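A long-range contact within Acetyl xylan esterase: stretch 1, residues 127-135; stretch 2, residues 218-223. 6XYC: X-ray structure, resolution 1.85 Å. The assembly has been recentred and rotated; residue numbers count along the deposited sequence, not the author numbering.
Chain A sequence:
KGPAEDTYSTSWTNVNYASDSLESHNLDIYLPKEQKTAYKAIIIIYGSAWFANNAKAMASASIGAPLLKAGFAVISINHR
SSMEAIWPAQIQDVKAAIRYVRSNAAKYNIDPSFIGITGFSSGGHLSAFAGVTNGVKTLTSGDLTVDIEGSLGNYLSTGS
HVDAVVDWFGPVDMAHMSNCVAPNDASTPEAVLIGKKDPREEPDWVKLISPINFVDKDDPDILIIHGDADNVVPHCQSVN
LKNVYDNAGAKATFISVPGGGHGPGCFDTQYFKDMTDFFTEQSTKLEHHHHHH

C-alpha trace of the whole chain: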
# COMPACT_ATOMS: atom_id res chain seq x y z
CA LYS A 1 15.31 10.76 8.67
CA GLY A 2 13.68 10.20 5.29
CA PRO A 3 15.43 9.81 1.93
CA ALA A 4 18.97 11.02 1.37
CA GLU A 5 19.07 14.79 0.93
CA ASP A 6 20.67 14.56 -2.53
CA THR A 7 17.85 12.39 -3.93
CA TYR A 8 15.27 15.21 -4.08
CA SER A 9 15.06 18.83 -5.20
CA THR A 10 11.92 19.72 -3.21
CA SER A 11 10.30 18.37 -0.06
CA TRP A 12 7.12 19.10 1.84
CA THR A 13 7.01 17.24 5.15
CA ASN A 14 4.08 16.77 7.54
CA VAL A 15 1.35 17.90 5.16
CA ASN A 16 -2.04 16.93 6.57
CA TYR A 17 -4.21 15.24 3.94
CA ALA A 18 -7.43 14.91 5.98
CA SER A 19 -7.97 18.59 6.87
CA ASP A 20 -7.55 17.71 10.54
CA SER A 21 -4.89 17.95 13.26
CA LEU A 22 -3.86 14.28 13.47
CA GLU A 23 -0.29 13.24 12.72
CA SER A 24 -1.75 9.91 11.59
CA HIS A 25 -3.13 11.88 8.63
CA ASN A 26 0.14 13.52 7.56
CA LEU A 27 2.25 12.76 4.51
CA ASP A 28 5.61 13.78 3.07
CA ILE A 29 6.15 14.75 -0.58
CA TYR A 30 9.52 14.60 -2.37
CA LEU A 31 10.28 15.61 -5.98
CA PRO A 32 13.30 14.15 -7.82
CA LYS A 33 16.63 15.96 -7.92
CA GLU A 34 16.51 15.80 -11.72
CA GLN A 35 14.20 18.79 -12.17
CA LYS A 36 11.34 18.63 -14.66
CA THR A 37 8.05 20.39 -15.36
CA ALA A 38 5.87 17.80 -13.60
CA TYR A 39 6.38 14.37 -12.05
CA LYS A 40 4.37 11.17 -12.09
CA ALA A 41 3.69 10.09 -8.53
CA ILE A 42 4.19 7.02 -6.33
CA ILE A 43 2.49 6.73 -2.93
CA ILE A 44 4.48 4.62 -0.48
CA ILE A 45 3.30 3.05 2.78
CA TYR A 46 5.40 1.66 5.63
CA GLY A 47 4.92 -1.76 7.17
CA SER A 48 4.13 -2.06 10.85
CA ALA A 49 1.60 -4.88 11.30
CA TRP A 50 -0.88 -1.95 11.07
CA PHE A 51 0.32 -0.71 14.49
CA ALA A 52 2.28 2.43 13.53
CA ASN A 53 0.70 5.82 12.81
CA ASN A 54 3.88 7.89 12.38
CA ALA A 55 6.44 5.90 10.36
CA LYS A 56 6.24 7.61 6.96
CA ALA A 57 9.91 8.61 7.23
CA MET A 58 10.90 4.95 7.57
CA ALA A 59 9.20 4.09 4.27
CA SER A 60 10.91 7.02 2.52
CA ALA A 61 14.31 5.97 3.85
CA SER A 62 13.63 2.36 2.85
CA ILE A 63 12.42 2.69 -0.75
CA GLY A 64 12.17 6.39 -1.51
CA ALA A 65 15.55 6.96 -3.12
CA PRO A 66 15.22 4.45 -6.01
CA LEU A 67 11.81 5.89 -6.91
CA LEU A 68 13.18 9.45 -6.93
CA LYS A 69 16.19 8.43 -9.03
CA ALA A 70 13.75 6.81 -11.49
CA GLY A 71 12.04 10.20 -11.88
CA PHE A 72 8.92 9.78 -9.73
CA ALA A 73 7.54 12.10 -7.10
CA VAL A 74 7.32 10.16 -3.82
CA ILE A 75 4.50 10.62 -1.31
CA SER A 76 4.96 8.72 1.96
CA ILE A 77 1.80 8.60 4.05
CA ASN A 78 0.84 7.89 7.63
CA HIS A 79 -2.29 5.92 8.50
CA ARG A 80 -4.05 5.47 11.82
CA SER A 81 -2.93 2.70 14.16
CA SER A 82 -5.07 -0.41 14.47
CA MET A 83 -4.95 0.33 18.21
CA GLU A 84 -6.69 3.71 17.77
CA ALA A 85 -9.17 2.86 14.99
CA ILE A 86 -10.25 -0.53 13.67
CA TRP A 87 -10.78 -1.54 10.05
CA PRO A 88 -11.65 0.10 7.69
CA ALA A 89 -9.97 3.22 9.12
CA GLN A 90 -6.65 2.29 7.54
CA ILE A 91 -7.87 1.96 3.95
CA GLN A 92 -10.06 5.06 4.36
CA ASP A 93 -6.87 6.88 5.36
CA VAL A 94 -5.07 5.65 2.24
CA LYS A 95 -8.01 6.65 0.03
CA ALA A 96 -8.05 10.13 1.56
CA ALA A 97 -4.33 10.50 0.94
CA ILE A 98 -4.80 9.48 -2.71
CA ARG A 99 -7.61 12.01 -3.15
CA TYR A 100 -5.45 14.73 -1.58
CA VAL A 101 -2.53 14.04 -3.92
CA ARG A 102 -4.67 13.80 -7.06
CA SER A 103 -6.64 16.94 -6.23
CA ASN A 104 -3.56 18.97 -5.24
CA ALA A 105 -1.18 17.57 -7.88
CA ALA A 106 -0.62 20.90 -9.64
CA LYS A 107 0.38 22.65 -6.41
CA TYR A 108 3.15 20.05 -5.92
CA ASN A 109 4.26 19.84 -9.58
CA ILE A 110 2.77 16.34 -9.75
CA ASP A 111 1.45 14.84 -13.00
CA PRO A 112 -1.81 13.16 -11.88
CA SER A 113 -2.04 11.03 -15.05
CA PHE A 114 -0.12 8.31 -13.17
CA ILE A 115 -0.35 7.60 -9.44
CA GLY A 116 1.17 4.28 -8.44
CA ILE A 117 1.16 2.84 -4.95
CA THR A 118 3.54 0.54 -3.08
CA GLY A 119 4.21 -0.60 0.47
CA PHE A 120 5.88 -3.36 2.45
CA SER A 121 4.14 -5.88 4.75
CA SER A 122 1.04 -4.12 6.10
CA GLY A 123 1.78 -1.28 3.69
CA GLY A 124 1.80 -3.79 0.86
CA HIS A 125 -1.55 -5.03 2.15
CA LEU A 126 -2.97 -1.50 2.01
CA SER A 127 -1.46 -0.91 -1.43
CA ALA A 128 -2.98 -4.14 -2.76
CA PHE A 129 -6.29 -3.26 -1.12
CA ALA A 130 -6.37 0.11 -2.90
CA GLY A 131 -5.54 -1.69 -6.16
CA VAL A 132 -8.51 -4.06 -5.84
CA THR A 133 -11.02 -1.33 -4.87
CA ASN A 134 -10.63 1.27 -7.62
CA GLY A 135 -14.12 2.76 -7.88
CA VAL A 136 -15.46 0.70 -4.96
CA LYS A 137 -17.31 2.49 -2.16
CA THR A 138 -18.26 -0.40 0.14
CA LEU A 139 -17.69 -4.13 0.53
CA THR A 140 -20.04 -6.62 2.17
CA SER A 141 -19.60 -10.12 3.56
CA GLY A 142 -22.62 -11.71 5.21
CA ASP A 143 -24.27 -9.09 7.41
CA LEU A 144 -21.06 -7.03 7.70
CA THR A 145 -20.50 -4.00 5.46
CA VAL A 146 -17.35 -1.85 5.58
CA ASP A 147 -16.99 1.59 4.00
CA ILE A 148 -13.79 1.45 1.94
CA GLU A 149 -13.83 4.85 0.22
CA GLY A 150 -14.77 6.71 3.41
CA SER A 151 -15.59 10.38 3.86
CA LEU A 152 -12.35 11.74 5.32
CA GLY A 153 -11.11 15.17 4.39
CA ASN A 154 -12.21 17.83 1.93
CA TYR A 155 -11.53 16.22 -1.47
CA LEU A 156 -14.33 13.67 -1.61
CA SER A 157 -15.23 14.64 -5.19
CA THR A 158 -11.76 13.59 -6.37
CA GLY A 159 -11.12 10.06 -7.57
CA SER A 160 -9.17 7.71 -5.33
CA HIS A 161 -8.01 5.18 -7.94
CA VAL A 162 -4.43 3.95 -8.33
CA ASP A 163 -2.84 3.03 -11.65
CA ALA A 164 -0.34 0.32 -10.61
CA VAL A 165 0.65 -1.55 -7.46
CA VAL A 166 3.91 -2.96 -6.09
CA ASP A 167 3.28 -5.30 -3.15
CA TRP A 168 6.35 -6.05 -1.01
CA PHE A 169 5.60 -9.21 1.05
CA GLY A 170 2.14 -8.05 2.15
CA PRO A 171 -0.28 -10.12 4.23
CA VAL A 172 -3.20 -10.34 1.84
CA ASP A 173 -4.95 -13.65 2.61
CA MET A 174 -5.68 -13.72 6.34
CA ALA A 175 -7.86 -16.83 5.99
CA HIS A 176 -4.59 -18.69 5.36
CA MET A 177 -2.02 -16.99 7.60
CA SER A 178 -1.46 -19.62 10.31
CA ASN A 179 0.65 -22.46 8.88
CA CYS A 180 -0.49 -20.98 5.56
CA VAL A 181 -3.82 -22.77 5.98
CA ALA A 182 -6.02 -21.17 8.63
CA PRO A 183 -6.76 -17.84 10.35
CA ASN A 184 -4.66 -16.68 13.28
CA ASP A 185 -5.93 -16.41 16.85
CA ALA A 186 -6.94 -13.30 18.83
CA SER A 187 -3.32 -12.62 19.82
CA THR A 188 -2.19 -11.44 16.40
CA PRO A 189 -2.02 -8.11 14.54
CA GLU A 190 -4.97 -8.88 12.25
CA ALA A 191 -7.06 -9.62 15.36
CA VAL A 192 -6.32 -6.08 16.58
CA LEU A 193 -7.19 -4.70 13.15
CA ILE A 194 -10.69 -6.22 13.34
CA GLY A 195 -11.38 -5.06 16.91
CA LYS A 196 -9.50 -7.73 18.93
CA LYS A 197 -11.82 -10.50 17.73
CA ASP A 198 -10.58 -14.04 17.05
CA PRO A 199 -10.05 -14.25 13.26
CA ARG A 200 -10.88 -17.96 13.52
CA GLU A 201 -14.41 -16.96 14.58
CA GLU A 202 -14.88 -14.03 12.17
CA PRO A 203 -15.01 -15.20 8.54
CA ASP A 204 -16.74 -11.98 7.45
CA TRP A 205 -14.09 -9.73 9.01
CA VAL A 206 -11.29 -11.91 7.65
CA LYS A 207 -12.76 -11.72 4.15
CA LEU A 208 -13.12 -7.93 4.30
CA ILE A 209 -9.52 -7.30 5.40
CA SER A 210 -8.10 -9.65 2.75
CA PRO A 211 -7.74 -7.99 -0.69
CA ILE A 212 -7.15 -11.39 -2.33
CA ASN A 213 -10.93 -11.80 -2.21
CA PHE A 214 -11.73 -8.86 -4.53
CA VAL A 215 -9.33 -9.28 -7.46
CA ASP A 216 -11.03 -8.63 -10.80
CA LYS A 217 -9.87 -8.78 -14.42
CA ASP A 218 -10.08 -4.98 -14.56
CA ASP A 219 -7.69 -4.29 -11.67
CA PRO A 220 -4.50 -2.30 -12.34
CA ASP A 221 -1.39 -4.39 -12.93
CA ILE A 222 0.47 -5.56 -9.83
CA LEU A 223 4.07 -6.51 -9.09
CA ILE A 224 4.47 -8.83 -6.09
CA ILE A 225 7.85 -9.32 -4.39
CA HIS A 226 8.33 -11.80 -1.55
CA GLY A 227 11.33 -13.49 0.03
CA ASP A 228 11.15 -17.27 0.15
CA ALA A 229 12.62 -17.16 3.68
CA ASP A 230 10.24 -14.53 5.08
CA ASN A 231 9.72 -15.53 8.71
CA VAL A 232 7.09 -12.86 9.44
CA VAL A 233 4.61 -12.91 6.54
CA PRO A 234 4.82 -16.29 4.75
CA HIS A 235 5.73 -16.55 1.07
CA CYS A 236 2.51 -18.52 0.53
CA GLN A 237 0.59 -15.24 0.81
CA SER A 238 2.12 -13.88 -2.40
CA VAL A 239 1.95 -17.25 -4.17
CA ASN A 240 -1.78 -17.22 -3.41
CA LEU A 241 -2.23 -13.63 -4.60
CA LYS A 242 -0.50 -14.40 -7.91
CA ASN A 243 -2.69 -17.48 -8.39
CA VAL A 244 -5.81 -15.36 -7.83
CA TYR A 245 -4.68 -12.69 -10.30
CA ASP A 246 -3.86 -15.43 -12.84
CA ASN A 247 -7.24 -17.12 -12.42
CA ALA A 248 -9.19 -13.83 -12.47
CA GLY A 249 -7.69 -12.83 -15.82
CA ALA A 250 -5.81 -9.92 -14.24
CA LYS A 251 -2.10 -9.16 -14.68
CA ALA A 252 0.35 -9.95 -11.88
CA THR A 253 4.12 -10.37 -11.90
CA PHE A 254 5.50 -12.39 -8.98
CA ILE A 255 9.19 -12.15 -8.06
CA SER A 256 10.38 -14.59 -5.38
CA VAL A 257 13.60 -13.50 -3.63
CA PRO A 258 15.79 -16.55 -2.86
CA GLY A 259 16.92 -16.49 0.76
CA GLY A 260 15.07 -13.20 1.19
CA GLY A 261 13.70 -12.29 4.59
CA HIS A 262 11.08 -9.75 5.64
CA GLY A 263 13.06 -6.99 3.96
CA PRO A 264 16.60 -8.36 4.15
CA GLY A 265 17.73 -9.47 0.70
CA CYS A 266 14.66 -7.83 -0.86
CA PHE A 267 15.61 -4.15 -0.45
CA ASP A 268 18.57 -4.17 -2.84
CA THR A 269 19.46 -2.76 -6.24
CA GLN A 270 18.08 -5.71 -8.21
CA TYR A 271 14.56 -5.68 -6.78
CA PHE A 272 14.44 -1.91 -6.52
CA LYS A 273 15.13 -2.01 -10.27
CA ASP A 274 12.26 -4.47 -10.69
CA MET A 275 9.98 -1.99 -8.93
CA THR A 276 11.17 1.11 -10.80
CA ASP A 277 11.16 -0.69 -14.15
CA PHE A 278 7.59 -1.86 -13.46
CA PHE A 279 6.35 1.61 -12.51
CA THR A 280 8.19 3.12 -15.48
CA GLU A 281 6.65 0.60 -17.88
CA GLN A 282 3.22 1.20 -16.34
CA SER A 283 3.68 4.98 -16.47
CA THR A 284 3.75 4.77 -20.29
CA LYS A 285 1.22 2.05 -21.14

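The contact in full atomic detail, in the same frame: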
# COMPACT_ATOMS: atom_id res chain seq x y z
N SER A 127 -1.65 -1.21 -0.02
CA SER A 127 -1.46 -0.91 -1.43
C SER A 127 -2.27 -1.86 -2.30
O SER A 127 -2.98 -1.44 -3.22
CB SER A 127 0.03 -1.00 -1.79
OG SER A 127 0.75 0.03 -1.14
N ALA A 128 -2.18 -3.17 -2.02
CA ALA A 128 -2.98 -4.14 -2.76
C ALA A 128 -4.47 -3.88 -2.56
O ALA A 128 -5.27 -4.04 -3.50
CB ALA A 128 -2.62 -5.56 -2.34
N PHE A 129 -4.87 -3.48 -1.35
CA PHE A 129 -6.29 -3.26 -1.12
C PHE A 129 -6.80 -2.06 -1.91
O PHE A 129 -7.93 -2.09 -2.42
CB PHE A 129 -6.57 -3.06 0.37
CG PHE A 129 -7.89 -3.66 0.81
CD1 PHE A 129 -9.08 -3.10 0.37
CD2 PHE A 129 -7.92 -4.78 1.61
CE1 PHE A 129 -10.29 -3.65 0.76
CE2 PHE A 129 -9.13 -5.33 2.01
CZ PHE A 129 -10.31 -4.76 1.58
N ALA A 130 -6.00 -1.00 -2.03
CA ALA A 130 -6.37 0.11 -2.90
C ALA A 130 -6.50 -0.36 -4.35
O ALA A 130 -7.43 0.02 -5.06
CB ALA A 130 -5.35 1.24 -2.79
N GLY A 131 -5.58 -1.22 -4.79
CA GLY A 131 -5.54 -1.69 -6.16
C GLY A 131 -6.64 -2.65 -6.53
O GLY A 131 -6.84 -2.90 -7.72
N VAL A 132 -7.35 -3.21 -5.55
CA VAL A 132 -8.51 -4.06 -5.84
C VAL A 132 -9.82 -3.35 -5.54
O VAL A 132 -10.88 -3.97 -5.65
CB VAL A 132 -8.46 -5.39 -5.07
CG1 VAL A 132 -7.21 -6.19 -5.47
CG2 VAL A 132 -8.52 -5.17 -3.58
N THR A 133 -9.79 -2.06 -5.17
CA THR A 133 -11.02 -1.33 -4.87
C THR A 133 -11.08 0.01 -5.60
O THR A 133 -11.74 0.94 -5.13
CB THR A 133 -11.19 -1.13 -3.37
OG1 THR A 133 -10.06 -0.44 -2.84
CG2 THR A 133 -11.33 -2.47 -2.65
N ASN A 134 -10.40 0.12 -6.74
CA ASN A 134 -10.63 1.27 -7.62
C ASN A 134 -12.12 1.38 -7.92
O ASN A 134 -12.73 0.45 -8.45
CB ASN A 134 -9.84 1.12 -8.92
CG ASN A 134 -8.38 1.53 -8.78
OD1 ASN A 134 -7.95 2.04 -7.75
ND2 ASN A 134 -7.61 1.33 -9.85
N GLY A 135 -12.72 2.53 -7.58
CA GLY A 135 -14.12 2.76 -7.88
C GLY A 135 -15.10 2.06 -6.97
O GLY A 135 -16.30 2.06 -7.26
N ASP A 218 -10.28 -6.38 -14.23
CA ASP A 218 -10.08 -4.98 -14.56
C ASP A 218 -9.15 -4.25 -13.59
O ASP A 218 -8.99 -3.03 -13.72
CB ASP A 218 -11.42 -4.24 -14.61
CG ASP A 218 -12.28 -4.65 -15.78
OD1 ASP A 218 -11.73 -5.13 -16.79
OD2 ASP A 218 -13.52 -4.50 -15.70
N ASP A 219 -8.55 -4.95 -12.63
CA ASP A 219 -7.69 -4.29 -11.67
C ASP A 219 -6.42 -3.77 -12.36
O ASP A 219 -5.98 -4.34 -13.36
CB ASP A 219 -7.30 -5.24 -10.55
CG ASP A 219 -8.45 -5.58 -9.64
OD1 ASP A 219 -9.43 -4.81 -9.60
OD2 ASP A 219 -8.38 -6.62 -8.96
N PRO A 220 -5.81 -2.71 -11.83
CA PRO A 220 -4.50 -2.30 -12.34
C PRO A 220 -3.48 -3.42 -12.17
O PRO A 220 -3.61 -4.30 -11.31
CB PRO A 220 -4.14 -1.08 -11.48
CG PRO A 220 -5.05 -1.15 -10.27
CD PRO A 220 -6.30 -1.83 -10.75
N ASP A 221 -2.44 -3.39 -13.01
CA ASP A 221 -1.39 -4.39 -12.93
C ASP A 221 -0.70 -4.33 -11.57
O ASP A 221 -0.59 -3.27 -10.94
CB ASP A 221 -0.34 -4.15 -14.02
CG ASP A 221 -0.88 -4.41 -15.41
OD1 ASP A 221 -2.10 -4.62 -15.56
OD2 ASP A 221 -0.07 -4.39 -16.36
N ILE A 222 -0.21 -5.48 -11.11
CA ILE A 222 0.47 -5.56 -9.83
C ILE A 222 1.80 -6.28 -9.99
O ILE A 222 1.91 -7.24 -10.77
CB ILE A 222 -0.40 -6.26 -8.76
CG1 ILE A 222 0.27 -6.16 -7.39
CG2 ILE A 222 -0.62 -7.73 -9.12
CD1 ILE A 222 -0.61 -6.59 -6.23
N LEU A 223 2.81 -5.80 -9.27
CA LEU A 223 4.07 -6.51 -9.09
C LEU A 223 4.16 -6.95 -7.63
O LEU A 223 3.98 -6.13 -6.72
CB LEU A 223 5.26 -5.62 -9.45
CG LEU A 223 6.66 -6.20 -9.18
CD1 LEU A 223 6.99 -7.33 -10.12
CD2 LEU A 223 7.70 -5.09 -9.30
O HOH W 1 -9.26 -1.92 -8.44
O HOH W 2 -4.32 -4.41 -8.78

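The last carbonyls of a helix lack the amides of a following turn and are free to take other partners, and the contact between residues 127-135 and 218-223 of this esterase illustrates how water can serve. Gly131 N donates to Ser127 O (3.0 Å), Val132 N makes only weak bonds, to Ala128 O (3.0 Å) and Phe129 O (3.4 Å), and Thr133 N donates to Ala130 O (3.1 Å), while the hydroxyl OG1 of Thr133 donates to Phe129 O at 2.7 Å. The other stretch runs past as an extended loop leading into a strand, with Pro220 CA 6.3 Å from Gly131 CA. No direct hydrogen bond joins the two.

Instead, Gly131 O accepts from two waters. Water 1 donates to it (O to O, 2.7 Å) and to Asp219 OD1 (3.1 Å), while accepting from Asn134 N (2.9 Å); water 2 links Gly131 O (3.1 Å) to Pro220 O (2.6 Å). One carbonyl is thus bridged to both a side chain and the backbone of the neighbouring stretch.

Around this hydrated centre the side chains pack modestly. The CA-to-CB bond of Pro220 points toward the other stretch, and the ring's CD lies 3.3 Å from Gly131 O and 3.5 Å from Asn134 ND2. Val132 CG1 meets Asp219 OD2 at 3.7 Å, and farther along, Ala128 CB only grazes Ile222 CD1, at 4.5 Å.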